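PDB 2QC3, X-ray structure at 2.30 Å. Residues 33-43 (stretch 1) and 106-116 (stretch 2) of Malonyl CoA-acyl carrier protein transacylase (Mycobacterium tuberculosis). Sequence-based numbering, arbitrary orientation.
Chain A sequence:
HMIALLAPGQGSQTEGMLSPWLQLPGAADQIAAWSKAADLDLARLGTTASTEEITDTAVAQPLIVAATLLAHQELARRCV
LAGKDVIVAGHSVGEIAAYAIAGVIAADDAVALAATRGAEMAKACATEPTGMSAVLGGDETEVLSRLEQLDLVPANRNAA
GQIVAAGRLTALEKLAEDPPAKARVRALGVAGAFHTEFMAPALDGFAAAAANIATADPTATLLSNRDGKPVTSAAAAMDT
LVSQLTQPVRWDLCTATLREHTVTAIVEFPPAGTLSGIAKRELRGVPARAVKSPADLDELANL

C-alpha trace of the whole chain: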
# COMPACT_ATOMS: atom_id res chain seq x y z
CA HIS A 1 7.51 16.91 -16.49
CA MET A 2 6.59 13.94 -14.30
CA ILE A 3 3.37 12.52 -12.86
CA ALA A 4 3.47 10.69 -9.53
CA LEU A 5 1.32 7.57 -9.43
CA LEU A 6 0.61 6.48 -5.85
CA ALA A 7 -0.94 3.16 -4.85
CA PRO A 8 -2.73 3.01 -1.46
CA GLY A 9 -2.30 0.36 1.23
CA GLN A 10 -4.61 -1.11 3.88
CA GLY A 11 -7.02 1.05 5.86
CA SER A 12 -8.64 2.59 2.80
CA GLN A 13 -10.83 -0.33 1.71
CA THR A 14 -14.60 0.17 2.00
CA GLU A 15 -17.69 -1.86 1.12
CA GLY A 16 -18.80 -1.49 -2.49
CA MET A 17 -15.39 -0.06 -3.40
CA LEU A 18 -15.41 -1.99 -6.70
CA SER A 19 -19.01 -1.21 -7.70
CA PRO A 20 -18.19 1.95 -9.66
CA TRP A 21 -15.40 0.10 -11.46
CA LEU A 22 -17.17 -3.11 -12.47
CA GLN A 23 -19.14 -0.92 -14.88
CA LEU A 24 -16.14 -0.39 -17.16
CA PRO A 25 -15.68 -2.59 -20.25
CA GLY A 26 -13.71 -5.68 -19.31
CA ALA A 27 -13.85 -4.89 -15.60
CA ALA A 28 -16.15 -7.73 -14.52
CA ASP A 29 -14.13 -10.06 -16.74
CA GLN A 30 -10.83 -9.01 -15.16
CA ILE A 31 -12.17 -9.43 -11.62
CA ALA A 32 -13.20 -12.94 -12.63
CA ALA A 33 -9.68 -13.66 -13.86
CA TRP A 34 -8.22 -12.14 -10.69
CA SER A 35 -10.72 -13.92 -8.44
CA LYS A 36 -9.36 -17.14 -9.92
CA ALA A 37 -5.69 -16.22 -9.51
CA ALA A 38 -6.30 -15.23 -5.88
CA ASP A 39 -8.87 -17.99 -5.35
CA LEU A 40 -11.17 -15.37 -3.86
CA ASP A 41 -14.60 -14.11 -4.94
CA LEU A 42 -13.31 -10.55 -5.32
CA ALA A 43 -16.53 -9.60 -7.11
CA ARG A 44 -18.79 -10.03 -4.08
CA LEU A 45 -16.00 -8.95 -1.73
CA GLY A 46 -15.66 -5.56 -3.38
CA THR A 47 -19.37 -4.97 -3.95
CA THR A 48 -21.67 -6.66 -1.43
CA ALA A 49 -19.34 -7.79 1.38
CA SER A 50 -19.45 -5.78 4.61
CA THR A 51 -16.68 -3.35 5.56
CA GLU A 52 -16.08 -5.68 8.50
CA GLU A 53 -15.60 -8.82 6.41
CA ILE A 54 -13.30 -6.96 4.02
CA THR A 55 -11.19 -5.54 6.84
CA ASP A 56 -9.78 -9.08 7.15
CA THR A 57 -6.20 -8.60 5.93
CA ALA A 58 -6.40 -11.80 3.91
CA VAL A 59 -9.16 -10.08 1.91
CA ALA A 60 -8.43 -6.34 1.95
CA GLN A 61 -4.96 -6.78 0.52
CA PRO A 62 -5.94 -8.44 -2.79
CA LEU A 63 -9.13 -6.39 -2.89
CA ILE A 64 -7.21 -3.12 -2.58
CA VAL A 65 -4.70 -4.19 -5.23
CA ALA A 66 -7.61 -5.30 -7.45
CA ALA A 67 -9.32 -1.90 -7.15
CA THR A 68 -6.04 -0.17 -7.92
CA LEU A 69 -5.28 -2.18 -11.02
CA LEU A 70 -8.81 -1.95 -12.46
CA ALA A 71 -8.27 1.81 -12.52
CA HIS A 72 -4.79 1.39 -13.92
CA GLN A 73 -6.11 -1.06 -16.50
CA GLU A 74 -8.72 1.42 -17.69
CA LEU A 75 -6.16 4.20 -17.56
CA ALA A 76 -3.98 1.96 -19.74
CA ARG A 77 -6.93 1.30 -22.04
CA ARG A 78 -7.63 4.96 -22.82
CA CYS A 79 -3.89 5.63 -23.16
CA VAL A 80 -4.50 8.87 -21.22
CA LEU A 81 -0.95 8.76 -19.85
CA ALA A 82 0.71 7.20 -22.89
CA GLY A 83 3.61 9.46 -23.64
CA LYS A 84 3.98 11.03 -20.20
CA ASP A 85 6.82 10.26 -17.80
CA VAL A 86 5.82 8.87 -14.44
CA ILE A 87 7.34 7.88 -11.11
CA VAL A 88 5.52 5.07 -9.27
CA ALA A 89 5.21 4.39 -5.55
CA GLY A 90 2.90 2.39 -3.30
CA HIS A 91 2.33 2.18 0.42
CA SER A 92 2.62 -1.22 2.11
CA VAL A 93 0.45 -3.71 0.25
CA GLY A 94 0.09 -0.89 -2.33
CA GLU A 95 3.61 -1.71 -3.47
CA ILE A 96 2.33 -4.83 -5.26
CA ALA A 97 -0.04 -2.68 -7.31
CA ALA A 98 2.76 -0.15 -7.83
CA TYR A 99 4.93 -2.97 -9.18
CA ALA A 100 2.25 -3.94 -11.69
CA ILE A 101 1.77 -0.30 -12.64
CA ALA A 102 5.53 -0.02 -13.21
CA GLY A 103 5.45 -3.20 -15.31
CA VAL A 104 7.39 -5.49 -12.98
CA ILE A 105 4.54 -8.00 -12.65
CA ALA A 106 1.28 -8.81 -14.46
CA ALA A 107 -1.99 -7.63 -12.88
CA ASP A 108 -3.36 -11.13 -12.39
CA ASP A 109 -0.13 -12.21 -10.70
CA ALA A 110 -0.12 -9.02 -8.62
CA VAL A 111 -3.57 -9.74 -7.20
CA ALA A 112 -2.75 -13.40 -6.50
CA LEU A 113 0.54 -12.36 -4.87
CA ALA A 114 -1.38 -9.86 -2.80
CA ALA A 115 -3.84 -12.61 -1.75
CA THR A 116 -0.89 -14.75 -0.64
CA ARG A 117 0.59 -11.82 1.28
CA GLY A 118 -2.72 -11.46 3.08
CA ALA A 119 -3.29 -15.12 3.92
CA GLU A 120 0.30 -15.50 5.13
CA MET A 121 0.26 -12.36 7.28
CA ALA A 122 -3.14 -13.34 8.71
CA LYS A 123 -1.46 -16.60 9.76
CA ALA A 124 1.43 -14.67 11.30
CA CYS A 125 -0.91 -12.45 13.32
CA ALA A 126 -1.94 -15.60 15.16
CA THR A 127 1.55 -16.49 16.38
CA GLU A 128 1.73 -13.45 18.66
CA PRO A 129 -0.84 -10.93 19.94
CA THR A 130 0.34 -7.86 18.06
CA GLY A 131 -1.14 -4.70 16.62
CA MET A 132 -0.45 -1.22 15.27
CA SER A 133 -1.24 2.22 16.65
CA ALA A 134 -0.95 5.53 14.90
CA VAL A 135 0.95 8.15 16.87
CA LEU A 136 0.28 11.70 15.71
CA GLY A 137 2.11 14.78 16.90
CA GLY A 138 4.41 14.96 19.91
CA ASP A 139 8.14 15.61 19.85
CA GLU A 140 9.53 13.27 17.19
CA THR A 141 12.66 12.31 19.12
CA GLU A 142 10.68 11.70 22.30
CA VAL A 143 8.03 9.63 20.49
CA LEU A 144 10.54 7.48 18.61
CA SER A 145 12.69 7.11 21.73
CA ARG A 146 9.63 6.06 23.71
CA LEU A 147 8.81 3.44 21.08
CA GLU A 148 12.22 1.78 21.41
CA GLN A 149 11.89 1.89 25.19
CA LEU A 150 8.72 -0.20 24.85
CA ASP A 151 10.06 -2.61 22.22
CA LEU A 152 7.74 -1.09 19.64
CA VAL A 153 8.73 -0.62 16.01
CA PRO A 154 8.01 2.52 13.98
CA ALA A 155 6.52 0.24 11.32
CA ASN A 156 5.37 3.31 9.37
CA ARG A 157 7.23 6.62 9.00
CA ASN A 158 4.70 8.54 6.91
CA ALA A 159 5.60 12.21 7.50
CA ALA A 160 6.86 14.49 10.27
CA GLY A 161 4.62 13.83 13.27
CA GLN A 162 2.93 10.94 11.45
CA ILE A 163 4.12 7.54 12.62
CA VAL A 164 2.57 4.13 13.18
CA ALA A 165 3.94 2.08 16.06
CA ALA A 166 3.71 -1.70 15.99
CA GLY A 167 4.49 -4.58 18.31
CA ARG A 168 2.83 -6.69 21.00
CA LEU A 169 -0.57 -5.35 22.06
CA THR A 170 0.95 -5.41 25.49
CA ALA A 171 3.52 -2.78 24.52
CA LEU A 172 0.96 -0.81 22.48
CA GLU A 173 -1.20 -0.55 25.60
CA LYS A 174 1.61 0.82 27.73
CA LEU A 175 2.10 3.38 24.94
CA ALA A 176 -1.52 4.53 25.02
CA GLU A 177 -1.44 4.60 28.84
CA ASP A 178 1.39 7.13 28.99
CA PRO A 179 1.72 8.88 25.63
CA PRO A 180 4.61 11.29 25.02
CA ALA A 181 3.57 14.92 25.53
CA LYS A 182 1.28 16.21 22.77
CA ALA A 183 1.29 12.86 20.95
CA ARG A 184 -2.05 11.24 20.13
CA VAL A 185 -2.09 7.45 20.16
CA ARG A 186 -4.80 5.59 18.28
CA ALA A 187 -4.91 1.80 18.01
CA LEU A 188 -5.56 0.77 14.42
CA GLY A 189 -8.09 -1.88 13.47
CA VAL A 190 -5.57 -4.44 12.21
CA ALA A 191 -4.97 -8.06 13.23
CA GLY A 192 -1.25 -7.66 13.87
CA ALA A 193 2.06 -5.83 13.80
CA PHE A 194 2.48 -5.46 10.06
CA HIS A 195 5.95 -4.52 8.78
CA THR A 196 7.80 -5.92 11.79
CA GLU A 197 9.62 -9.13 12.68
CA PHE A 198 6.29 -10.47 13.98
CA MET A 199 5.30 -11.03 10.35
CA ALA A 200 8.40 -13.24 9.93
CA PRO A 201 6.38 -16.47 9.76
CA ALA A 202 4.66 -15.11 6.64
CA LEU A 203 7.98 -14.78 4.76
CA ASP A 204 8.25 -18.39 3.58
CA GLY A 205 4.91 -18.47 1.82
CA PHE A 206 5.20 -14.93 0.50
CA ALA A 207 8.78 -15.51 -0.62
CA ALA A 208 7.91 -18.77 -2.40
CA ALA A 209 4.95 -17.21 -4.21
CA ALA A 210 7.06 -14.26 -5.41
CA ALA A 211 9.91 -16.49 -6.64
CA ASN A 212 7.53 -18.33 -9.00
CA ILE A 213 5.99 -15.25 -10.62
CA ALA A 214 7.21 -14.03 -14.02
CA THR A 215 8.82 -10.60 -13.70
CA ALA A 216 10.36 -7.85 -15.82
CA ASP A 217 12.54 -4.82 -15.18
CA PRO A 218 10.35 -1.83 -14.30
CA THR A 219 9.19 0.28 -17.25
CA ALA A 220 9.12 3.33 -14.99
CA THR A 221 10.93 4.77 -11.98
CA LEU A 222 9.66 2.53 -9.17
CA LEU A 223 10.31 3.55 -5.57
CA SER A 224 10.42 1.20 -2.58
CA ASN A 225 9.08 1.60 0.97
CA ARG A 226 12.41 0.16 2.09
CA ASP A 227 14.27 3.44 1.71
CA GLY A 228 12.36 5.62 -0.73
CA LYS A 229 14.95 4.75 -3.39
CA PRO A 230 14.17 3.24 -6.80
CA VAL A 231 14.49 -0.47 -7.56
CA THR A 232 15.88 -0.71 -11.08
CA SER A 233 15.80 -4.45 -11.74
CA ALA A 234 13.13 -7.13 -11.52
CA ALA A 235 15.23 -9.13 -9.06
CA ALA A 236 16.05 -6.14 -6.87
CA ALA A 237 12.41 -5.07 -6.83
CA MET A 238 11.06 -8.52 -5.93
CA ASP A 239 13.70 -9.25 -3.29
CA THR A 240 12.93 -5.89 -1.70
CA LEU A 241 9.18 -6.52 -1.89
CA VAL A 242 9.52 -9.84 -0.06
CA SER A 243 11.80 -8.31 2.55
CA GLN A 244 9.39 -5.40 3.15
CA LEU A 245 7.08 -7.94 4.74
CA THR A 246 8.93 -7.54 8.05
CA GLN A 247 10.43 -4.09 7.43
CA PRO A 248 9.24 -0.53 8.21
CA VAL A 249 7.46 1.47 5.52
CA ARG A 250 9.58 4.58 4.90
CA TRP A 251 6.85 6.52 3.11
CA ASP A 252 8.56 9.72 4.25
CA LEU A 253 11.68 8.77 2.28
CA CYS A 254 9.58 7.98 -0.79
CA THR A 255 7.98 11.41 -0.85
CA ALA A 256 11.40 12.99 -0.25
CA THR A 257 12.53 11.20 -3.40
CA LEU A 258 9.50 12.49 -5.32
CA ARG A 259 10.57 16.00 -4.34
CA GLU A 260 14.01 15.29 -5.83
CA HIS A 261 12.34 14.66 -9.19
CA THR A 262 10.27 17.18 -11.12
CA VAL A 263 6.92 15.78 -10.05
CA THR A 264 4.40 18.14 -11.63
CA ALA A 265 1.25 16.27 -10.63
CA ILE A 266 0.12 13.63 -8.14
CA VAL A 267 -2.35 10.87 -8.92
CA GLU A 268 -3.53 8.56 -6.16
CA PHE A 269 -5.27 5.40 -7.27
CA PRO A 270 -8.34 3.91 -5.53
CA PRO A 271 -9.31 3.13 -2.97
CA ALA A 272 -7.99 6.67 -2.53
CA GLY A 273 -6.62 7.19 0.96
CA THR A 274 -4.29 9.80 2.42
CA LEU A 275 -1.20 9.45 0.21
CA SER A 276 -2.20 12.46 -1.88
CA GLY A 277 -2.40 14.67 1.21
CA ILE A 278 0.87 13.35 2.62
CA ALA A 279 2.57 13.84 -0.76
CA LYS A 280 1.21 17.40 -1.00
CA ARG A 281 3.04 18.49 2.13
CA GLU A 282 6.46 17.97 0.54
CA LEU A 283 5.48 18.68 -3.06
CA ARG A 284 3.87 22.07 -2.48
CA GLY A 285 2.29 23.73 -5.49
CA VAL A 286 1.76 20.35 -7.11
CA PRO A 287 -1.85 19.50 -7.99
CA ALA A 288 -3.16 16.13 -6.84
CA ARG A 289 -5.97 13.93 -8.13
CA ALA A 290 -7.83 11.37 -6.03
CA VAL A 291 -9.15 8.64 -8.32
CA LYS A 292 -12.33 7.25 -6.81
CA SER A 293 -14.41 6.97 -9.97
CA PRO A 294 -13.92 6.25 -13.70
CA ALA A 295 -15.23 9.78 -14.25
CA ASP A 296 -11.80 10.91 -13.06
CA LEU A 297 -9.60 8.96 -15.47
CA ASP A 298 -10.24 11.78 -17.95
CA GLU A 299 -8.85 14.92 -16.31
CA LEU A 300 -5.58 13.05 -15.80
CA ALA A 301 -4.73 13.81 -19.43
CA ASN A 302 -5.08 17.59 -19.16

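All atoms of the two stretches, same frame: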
# COMPACT_ATOMS: atom_id res chain seq x y z
N ALA A 33 -11.01 -13.11 -13.64
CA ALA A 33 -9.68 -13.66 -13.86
C ALA A 33 -8.83 -13.52 -12.60
O ALA A 33 -8.05 -14.42 -12.26
CB ALA A 33 -9.01 -12.94 -15.02
N TRP A 34 -8.98 -12.40 -11.90
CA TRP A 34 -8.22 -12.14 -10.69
C TRP A 34 -8.77 -12.93 -9.50
O TRP A 34 -8.02 -13.31 -8.60
CB TRP A 34 -8.20 -10.64 -10.37
CG TRP A 34 -7.50 -9.83 -11.43
CD1 TRP A 34 -6.69 -10.31 -12.42
CD2 TRP A 34 -7.55 -8.41 -11.60
NE1 TRP A 34 -6.23 -9.28 -13.19
CE2 TRP A 34 -6.73 -8.10 -12.72
CE3 TRP A 34 -8.19 -7.37 -10.92
CZ2 TRP A 34 -6.54 -6.79 -13.17
CZ3 TRP A 34 -8.00 -6.05 -11.37
CH2 TRP A 34 -7.18 -5.78 -12.49
N SER A 35 -10.08 -13.16 -9.51
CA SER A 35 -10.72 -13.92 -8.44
C SER A 35 -10.20 -15.35 -8.49
O SER A 35 -10.10 -16.03 -7.47
CB SER A 35 -12.24 -13.93 -8.62
OG SER A 35 -12.80 -12.69 -8.25
N LYS A 36 -9.87 -15.80 -9.70
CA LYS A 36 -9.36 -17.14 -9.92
C LYS A 36 -7.91 -17.23 -9.45
O LYS A 36 -7.54 -18.15 -8.73
CB LYS A 36 -9.45 -17.50 -11.40
CG LYS A 36 -9.09 -18.94 -11.72
CD LYS A 36 -9.28 -19.21 -13.21
CE LYS A 36 -8.92 -20.64 -13.57
NZ LYS A 36 -9.08 -20.89 -15.03
N ALA A 37 -7.10 -16.26 -9.87
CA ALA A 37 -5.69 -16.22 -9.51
C ALA A 37 -5.48 -16.13 -8.01
O ALA A 37 -4.54 -16.71 -7.47
CB ALA A 37 -5.01 -15.03 -10.20
N ALA A 38 -6.37 -15.41 -7.33
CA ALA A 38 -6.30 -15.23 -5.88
C ALA A 38 -7.24 -16.19 -5.16
O ALA A 38 -7.34 -16.16 -3.93
CB ALA A 38 -6.64 -13.80 -5.52
N ASP A 39 -7.93 -17.03 -5.92
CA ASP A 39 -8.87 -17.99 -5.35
C ASP A 39 -9.77 -17.30 -4.33
O ASP A 39 -9.97 -17.79 -3.22
CB ASP A 39 -8.10 -19.14 -4.69
CG ASP A 39 -9.03 -20.19 -4.10
OD1 ASP A 39 -9.92 -20.67 -4.83
OD2 ASP A 39 -8.85 -20.54 -2.91
N LEU A 40 -10.31 -16.16 -4.73
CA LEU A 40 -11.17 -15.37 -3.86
C LEU A 40 -12.26 -14.71 -4.71
O LEU A 40 -11.99 -14.21 -5.79
CB LEU A 40 -10.32 -14.30 -3.18
CG LEU A 40 -10.50 -13.96 -1.69
CD1 LEU A 40 -10.29 -15.21 -0.84
CD2 LEU A 40 -9.49 -12.88 -1.31
N ASP A 41 -13.49 -14.72 -4.21
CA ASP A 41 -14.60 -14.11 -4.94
C ASP A 41 -14.50 -12.60 -4.76
O ASP A 41 -15.29 -12.00 -4.03
CB ASP A 41 -15.94 -14.60 -4.39
CG ASP A 41 -17.11 -14.32 -5.32
OD1 ASP A 41 -17.17 -13.21 -5.90
OD2 ASP A 41 -17.97 -15.21 -5.47
N LEU A 42 -13.52 -11.99 -5.42
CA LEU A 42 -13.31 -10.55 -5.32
C LEU A 42 -14.54 -9.75 -5.72
O LEU A 42 -14.78 -8.66 -5.18
CB LEU A 42 -12.12 -10.14 -6.19
CG LEU A 42 -10.77 -10.75 -5.81
CD1 LEU A 42 -9.70 -10.31 -6.80
CD2 LEU A 42 -10.40 -10.33 -4.40
N ALA A 43 -15.33 -10.28 -6.65
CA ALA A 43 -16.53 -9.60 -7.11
C ALA A 43 -17.47 -9.25 -5.96
O ALA A 43 -17.81 -8.09 -5.76
CB ALA A 43 -17.26 -10.47 -8.13
N ALA A 106 2.59 -8.87 -13.81
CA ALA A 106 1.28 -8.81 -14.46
C ALA A 106 0.21 -8.56 -13.40
O ALA A 106 0.39 -8.94 -12.24
CB ALA A 106 0.99 -10.13 -15.19
N ALA A 107 -0.90 -7.94 -13.80
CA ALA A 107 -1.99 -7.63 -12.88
C ALA A 107 -2.58 -8.86 -12.20
O ALA A 107 -2.86 -8.84 -11.00
CB ALA A 107 -3.09 -6.85 -13.61
N ASP A 108 -2.80 -9.92 -12.97
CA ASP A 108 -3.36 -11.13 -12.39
C ASP A 108 -2.41 -11.72 -11.36
O ASP A 108 -2.84 -12.16 -10.29
CB ASP A 108 -3.68 -12.15 -13.50
CG ASP A 108 -2.45 -12.66 -14.22
OD1 ASP A 108 -1.48 -11.89 -14.39
OD2 ASP A 108 -2.46 -13.83 -14.64
N ASP A 109 -1.11 -11.70 -11.65
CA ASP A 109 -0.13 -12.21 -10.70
C ASP A 109 -0.02 -11.29 -9.49
O ASP A 109 0.20 -11.75 -8.37
CB ASP A 109 1.25 -12.36 -11.36
CG ASP A 109 1.31 -13.52 -12.35
OD1 ASP A 109 0.61 -14.53 -12.12
OD2 ASP A 109 2.06 -13.43 -13.34
N ALA A 110 -0.19 -9.99 -9.71
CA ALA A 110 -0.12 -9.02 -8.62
C ALA A 110 -1.23 -9.30 -7.60
O ALA A 110 -0.99 -9.34 -6.40
CB ALA A 110 -0.25 -7.59 -9.16
N VAL A 111 -2.45 -9.48 -8.09
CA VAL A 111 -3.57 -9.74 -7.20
C VAL A 111 -3.40 -11.05 -6.44
O VAL A 111 -3.64 -11.10 -5.23
CB VAL A 111 -4.90 -9.76 -7.96
CG1 VAL A 111 -6.03 -10.18 -7.03
CG2 VAL A 111 -5.18 -8.37 -8.54
N ALA A 112 -2.97 -12.10 -7.13
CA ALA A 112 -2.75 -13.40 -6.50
C ALA A 112 -1.62 -13.31 -5.47
O ALA A 112 -1.68 -13.96 -4.43
CB ALA A 112 -2.41 -14.45 -7.55
N LEU A 113 -0.59 -12.52 -5.78
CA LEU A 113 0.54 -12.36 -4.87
C LEU A 113 0.06 -11.59 -3.65
O LEU A 113 0.49 -11.85 -2.52
CB LEU A 113 1.67 -11.57 -5.56
CG LEU A 113 2.90 -11.33 -4.68
CD1 LEU A 113 3.51 -12.69 -4.30
CD2 LEU A 113 3.91 -10.46 -5.42
N ALA A 114 -0.83 -10.64 -3.88
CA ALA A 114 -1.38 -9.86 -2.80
C ALA A 114 -2.24 -10.79 -1.91
O ALA A 114 -2.20 -10.69 -0.68
CB ALA A 114 -2.22 -8.72 -3.39
N ALA A 115 -3.01 -11.68 -2.52
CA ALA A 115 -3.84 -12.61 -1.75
C ALA A 115 -2.97 -13.52 -0.88
O ALA A 115 -3.35 -13.87 0.24
CB ALA A 115 -4.69 -13.45 -2.70
N THR A 116 -1.81 -13.91 -1.39
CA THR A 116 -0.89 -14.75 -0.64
C THR A 116 -0.32 -13.96 0.54
O THR A 116 -0.20 -14.47 1.65
CB THR A 116 0.28 -15.24 -1.51
OG1 THR A 116 -0.22 -16.12 -2.51
CG2 THR A 116 1.31 -15.98 -0.66

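The most unusual feature of this contact is how closely the backbones meet where the first helix ends: the CA atoms of A38 and A112 lie 4.0 Å apart, and A37 O comes within 3.1 Å of A112 CB. No hydrogen bond crosses between the stretches, so the contact rests on packing. Alanine suits such a place because a single methyl group lets the main chains draw near. A37 CB packs 3.8 Å from A112 CB, and A38 CB fits 3.4 Å from A115 CB, one turn further along the second helix.

The helices 33-37 and 107-116 run in broadly the same direction, crossing at -42°, with their axes 8.3 Å apart at closest approach. At the earlier end, the indole of W34 lies along one flank of the second helix. Its CA-to-CB bond points sideways, but with chi1 in the m rotamer the broad, flat ring reaches from A107 to V111. There CZ2 of W34 lies 3.5 Å from A107 CB, a methyl small enough to let the ring come close, and CD1 of W34 lies 3.4 Å from D108 CA. V111 CG2 sits over the ring face, 4.2 Å from the centroid of the W34 five-membered ring, in a CH-pi contact.

V111, in the t rotamer, is the hub. While CG2 meets the indole, V111 CG1 lies 4.0 Å from A38 CB and 3.7 Å from L42 CD1, so a compact branched side chain serves several apolar neighbours at once.

L42, whose apolar end suits V111, reaches this site because the chain turns back after the helix. D39, with positive phi, forms a Schellman motif, in which L40 N bonds to S35 O at 2.8 Å. S35, whose CA-to-CB bond points away from the second helix, accepts through OG a hydrogen bond from L42 N at 3.0 Å, tying the returning chain to the helix it has left.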